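Local coordinates for protein methyltransferase FkbM (Methylobacillus flagellatus KT, PDB 2PY6) that probably transfers methyl groups as a member of the FkbM methyltransferase family, though its substrate is not established, at residues A[28-33]-A[166-171]; A[242-245]-A[251-254]. All coordinates share one frame; numbering follows the deposited sequence.

Overall arrangement
Contact 1 and contact 2 follow one another along the chain without overlap, and they illustrate how a protein with two large sheets uses apolar packing at very different sequence separations. In contact 1, helix 19-32 near the N-terminus meets helix 164-169, so the entire six-stranded sheet that begins with strand 54-58 is built from the residues between them. Contact 2 is local: it joins helix 239-248 and the loop leading into strand 254-258, which belongs to the seven-stranded Rossmann-like sheet. The centres of contact 1 and contact 2 lie 43 Å apart, on opposite sides of the chain's centre; the nearest atoms of contacts 1 and 2 are about 30 Å apart. They share no helix, strand or sheet.

Contact 1: residues A[28-33]-A[166-171]; sequences DALAVD and DIVRNI. With EDO (1,2-ethanediol), chain F.
Two helices from distant parts of the chain, 19-32 and 164-169, pack at the protein surface through three apolar side chains: Leu30, Ala31 and Val168. Val168 carries the contact from its side, spreading its two methyl groups between two successive residues of the other helix. Its CG2 meets Leu30 CD2 at 3.7 Å, while its CG1 approaches Ala31 CB at 3.8 Å. The fork follows from the valine torsion, with CG1 anti to the backbone N (chi1 171°) and CG2 beside that nitrogen, which leaves one methyl for each partner. Leu30 and Val168 cross obliquely, and the backbones come closest where Ala31 CA lies 6.6 Å from Val168 CA. No hydrogen bond joins the segments. The 132 residues between the segments include all strands of the six-stranded sheet, so the two helices flank that region in sequence and meet here. Helix 184-199 adds a third partner, since its Leu198 touches both Leu30 and Val168; Phe36 also packs on Leu30. On the 166-171 side, Arg169 bends at chi3 (-69°) and reaches back along its own helix, where NH2 forms a salt bridge with Asp166 OD1 at 2.9 Å, although the hydrogen bond within it is weak. The second carboxylate oxygen of Asp166, OD2, is hydrogen-bonded to Ser373 OG. Arg169 NH1 donates to O2 of a 1,2-ethanediol molecule at 2.7 Å, and that oxygen lies at the edge of the guanidinium, near its plane; the diol probably comes from the crystallisation liquor.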
loop_
_atom_site.group_PDB
_atom_site.type_symbol
_atom_site.label_atom_id
_atom_site.label_comp_id
_atom_site.label_asym_id
_atom_site.label_seq_id
_atom_site.Cartn_x
_atom_site.Cartn_y
_atom_site.Cartn_z
ATOM N N ASP A 28 28.704 -20.899 -32.073
ATOM C CA ASP A 28 29.271 -20.759 -33.401
ATOM C C ASP A 28 28.768 -19.502 -34.088
ATOM O O ASP A 28 29.561 -18.808 -34.733
ATOM C CB ASP A 28 29.020 -21.993 -34.262
ATOM C CG ASP A 28 29.886 -23.201 -33.844
ATOM O OD1 ASP A 28 30.790 -23.058 -32.983
ATOM O OD2 ASP A 28 29.657 -24.305 -34.394
ATOM N N ALA A 29 27.475 -19.200 -33.917
ATOM C CA ALA A 29 26.844 -18.043 -34.541
ATOM C C ALA A 29 27.482 -16.758 -34.032
ATOM O O ALA A 29 27.914 -15.932 -34.830
ATOM C CB ALA A 29 25.350 -18.058 -34.281
ATOM N N LEU A 30 27.579 -16.628 -32.705
ATOM C CA LEU A 30 28.218 -15.463 -32.066
ATOM C C LEU A 30 29.692 -15.245 -32.434
ATOM O O LEU A 30 30.148 -14.091 -32.598
ATOM C CB LEU A 30 28.098 -15.566 -30.535
ATOM C CG LEU A 30 28.652 -14.363 -29.747
ATOM C CD1 LEU A 30 27.959 -13.038 -30.044
ATOM C CD2 LEU A 30 28.578 -14.638 -28.275
ATOM N N ALA A 31 30.439 -16.342 -32.549
ATOM C CA ALA A 31 31.866 -16.281 -32.867
ATOM C C ALA A 31 32.140 -15.527 -34.166
ATOM O O ALA A 31 33.114 -14.792 -34.259
ATOM C CB ALA A 31 32.455 -17.687 -32.935
ATOM N N VAL A 32 31.261 -15.717 -35.151
ATOM C CA VAL A 32 31.346 -15.072 -36.457
ATOM C C VAL A 32 30.407 -13.862 -36.664
ATOM O O VAL A 32 30.485 -13.219 -37.703
ATOM C CB VAL A 32 31.149 -16.078 -37.621
ATOM C CG1 VAL A 32 32.197 -17.209 -37.528
ATOM C CG2 VAL A 32 29.725 -16.616 -37.670
ATOM N N ASP A 33 29.558 -13.543 -35.690
ATOM C CA ASP A 33 28.679 -12.381 -35.791
ATOM C C ASP A 33 28.488 -11.755 -34.412
ATOM O O ASP A 33 27.691 -12.266 -33.614
ATOM C CB ASP A 33 27.319 -12.810 -36.351
ATOM C CG ASP A 33 26.359 -11.645 -36.582
ATOM O OD1 ASP A 33 26.716 -10.459 -36.387
ATOM O OD2 ASP A 33 25.221 -11.946 -36.995
ATOM N N ASP A 166 33.267 -14.556 -23.691
ATOM C CA ASP A 166 33.938 -15.387 -22.670
ATOM C C ASP A 166 33.501 -16.827 -22.788
ATOM O O ASP A 166 34.318 -17.746 -22.684
ATOM C CB ASP A 166 33.552 -14.938 -21.246
ATOM C CG ASP A 166 34.291 -13.688 -20.803
ATOM O OD1 ASP A 166 35.057 -13.146 -21.632
ATOM O OD2 ASP A 166 34.113 -13.257 -19.629
ATOM N N ILE A 167 32.200 -17.018 -22.981
ATOM C CA ILE A 167 31.654 -18.383 -23.128
ATOM C C ILE A 167 32.156 -19.048 -24.393
ATOM O O ILE A 167 32.516 -20.229 -24.361
ATOM C CB ILE A 167 30.105 -18.418 -23.062
ATOM C CG1 ILE A 167 29.664 -17.986 -21.654
ATOM C CG2 ILE A 167 29.606 -19.827 -23.330
ATOM C CD1 ILE A 167 28.262 -17.572 -21.573
ATOM N N VAL A 168 32.222 -18.280 -25.478
ATOM C CA VAL A 168 32.687 -18.784 -26.769
ATOM C C VAL A 168 34.151 -19.242 -26.700
ATOM O O VAL A 168 34.537 -20.134 -27.438
ATOM C CB VAL A 168 32.477 -17.722 -27.891
ATOM C CG1 VAL A 168 33.149 -18.122 -29.216
ATOM C CG2 VAL A 168 30.994 -17.427 -28.119
ATOM N N ARG A 169 34.953 -18.634 -25.821
ATOM C CA ARG A 169 36.372 -19.003 -25.637
ATOM C C ARG A 169 36.599 -20.256 -24.813
ATOM O O ARG A 169 37.704 -20.797 -24.835
ATOM C CB ARG A 169 37.182 -17.877 -24.960
ATOM C CG ARG A 169 37.838 -16.891 -25.927
ATOM C CD ARG A 169 38.809 -15.872 -25.208
ATOM N NE ARG A 169 38.088 -14.922 -24.372
ATOM C CZ ARG A 169 37.340 -13.911 -24.845
ATOM N NH1 ARG A 169 37.184 -13.714 -26.165
ATOM N NH2 ARG A 169 36.720 -13.099 -23.993
ATOM N N ASN A 170 35.563 -20.710 -24.100
ATOM C CA ASN A 170 35.657 -21.826 -23.189
ATOM C C ASN A 170 34.678 -22.969 -23.448
ATOM O O ASN A 170 34.302 -23.692 -22.512
ATOM C CB ASN A 170 35.460 -21.272 -21.790
ATOM C CG ASN A 170 36.593 -20.357 -21.360
ATOM O OD1 ASN A 170 36.408 -19.150 -21.222
ATOM N ND2 ASN A 170 37.768 -20.925 -21.166
ATOM N N ILE A 171 34.306 -23.176 -24.712
ATOM C CA ILE A 171 33.347 -24.230 -25.061
ATOM C C ILE A 171 33.731 -25.637 -24.541
ATOM O O ILE A 171 32.941 -26.233 -23.830
ATOM C CB ILE A 171 32.965 -24.259 -26.595
ATOM C CG1 ILE A 171 32.281 -22.955 -27.054
ATOM C CG2 ILE A 171 32.123 -25.442 -26.909
ATOM C CD1 ILE A 171 31.059 -22.458 -26.246
HETATM C C1 EDO F . 37.533 -14.314 -31.030
HETATM O O1 EDO F . 37.721 -13.165 -31.853
HETATM C C2 EDO F . 38.552 -14.559 -29.912
HETATM O O2 EDO F . 37.923 -14.311 -28.661
#

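Contact 2: residues A[242-245]-A[251-254]; sequences AGLI and KFER
With CG held between its backbone N and carbonyl carbon (chi1 54°), Phe252 directs its ring at helix 239-248, where Leu244 extends to meet it with CG anti to the backbone N (chi1 179°). The leucine uses one methyl: CD2 lies 4.1 Å from Phe252 CG and equally near Phe252 CB, so it touches the root of the aromatic side chain. Farther out on the ring, Phe252 CE2 meets Ile245 CG1 at 3.9 Å. Both aliphatic groups approach the ring at a slant, and two consecutive helix residues thus share its length. Helix 239-248 follows strand 229-233 and precedes the parallel neighbouring strand 254-258, giving the beta-alpha-beta crossover of a Rossmann-like methyltransferase sheet; the contact lies between that helix and the chain just before the second strand. The backbones are nearest at Ile245 CA and Lys251 CA, 6.8 Å apart. All three touching side chains are buried and no hydrogen bond links the segments, leaving the packing apolar. Phe280 adds a second ring against Phe252, the planes inclined at about 50°, and it also touches Ile245. Leu244 continues inward onto Met230 of strand 229-233, while Ile245 packs on Arg134 of a second subunit, placing this cluster beside a subunit interface.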
loop_
_atom_site.group_PDB
_atom_site.type_symbol
_atom_site.label_atom_id
_atom_site.label_comp_id
_atom_site.label_asym_id
_atom_site.label_seq_id
_atom_site.Cartn_x
_atom_site.Cartn_y
_atom_site.Cartn_z
ATOM N N ALA A 242 17.718 -18.051 8.734
ATOM C CA ALA A 242 16.284 -18.309 8.778
ATOM C C ALA A 242 15.917 -19.551 8.006
ATOM O O ALA A 242 15.061 -20.311 8.446
ATOM C CB ALA A 242 15.500 -17.108 8.248
ATOM N N GLY A 243 16.581 -19.786 6.864
ATOM C CA GLY A 243 16.287 -20.970 6.047
ATOM C C GLY A 243 16.781 -22.251 6.695
ATOM O O GLY A 243 16.100 -23.272 6.640
ATOM N N LEU A 244 17.964 -22.219 7.308
ATOM C CA LEU A 244 18.445 -23.419 8.012
ATOM C C LEU A 244 17.475 -23.731 9.169
ATOM O O LEU A 244 17.060 -24.877 9.364
ATOM C CB LEU A 244 19.879 -23.272 8.525
ATOM C CG LEU A 244 20.449 -24.483 9.308
ATOM C CD1 LEU A 244 20.693 -25.695 8.437
ATOM C CD2 LEU A 244 21.769 -24.176 10.006
ATOM N N ILE A 245 17.110 -22.708 9.928
ATOM C CA ILE A 245 16.155 -22.891 11.032
ATOM C C ILE A 245 14.876 -23.566 10.524
ATOM O O ILE A 245 14.398 -24.539 11.118
ATOM C CB ILE A 245 15.807 -21.549 11.727
ATOM C CG1 ILE A 245 17.021 -21.010 12.479
ATOM C CG2 ILE A 245 14.634 -21.742 12.714
ATOM C CD1 ILE A 245 16.916 -19.534 12.877
ATOM N N LYS A 251 16.653 -27.051 14.744
ATOM C CA LYS A 251 17.623 -28.006 15.308
ATOM C C LYS A 251 18.921 -28.089 14.520
ATOM O O LYS A 251 18.969 -28.655 13.422
ATOM C CB LYS A 251 17.011 -29.404 15.398
ATOM C CG LYS A 251 15.838 -29.518 16.325
ATOM C CD LYS A 251 15.191 -30.887 16.193
ATOM N N PHE A 252 19.967 -27.504 15.085
ATOM C CA PHE A 252 21.317 -27.556 14.501
ATOM C C PHE A 252 22.364 -27.478 15.610
ATOM O O PHE A 252 22.038 -27.193 16.746
ATOM C CB PHE A 252 21.525 -26.464 13.434
ATOM C CG PHE A 252 21.221 -25.084 13.917
ATOM C CD1 PHE A 252 22.215 -24.317 14.520
ATOM C CD2 PHE A 252 19.941 -24.559 13.786
ATOM C CE1 PHE A 252 21.945 -23.052 14.987
ATOM C CE2 PHE A 252 19.657 -23.291 14.248
ATOM C CZ PHE A 252 20.664 -22.540 14.856
ATOM N N GLU A 253 23.619 -27.746 15.268
ATOM C CA GLU A 253 24.701 -27.684 16.230
ATOM C C GLU A 253 25.415 -26.344 16.273
ATOM O O GLU A 253 25.770 -25.865 17.340
ATOM C CB GLU A 253 25.728 -28.801 15.974
ATOM C CG GLU A 253 25.296 -30.170 16.518
ATOM C CD GLU A 253 25.079 -30.144 18.023
ATOM O OE1 GLU A 253 25.967 -29.638 18.750
ATOM O OE2 GLU A 253 24.015 -30.623 18.468
ATOM N N ARG A 254 25.653 -25.743 15.121
ATOM C CA ARG A 254 26.425 -24.522 15.106
ATOM C C ARG A 254 26.209 -23.723 13.848
ATOM O O ARG A 254 25.989 -24.288 12.777
ATOM C CB ARG A 254 27.899 -24.908 15.188
ATOM C CG ARG A 254 28.890 -23.853 15.622
ATOM C CD ARG A 254 28.724 -23.337 17.030
ATOM N NE ARG A 254 29.849 -22.454 17.364
ATOM C CZ ARG A 254 30.024 -21.213 16.905
ATOM N NH1 ARG A 254 29.126 -20.624 16.100
ATOM N NH2 ARG A 254 31.099 -20.541 17.265
#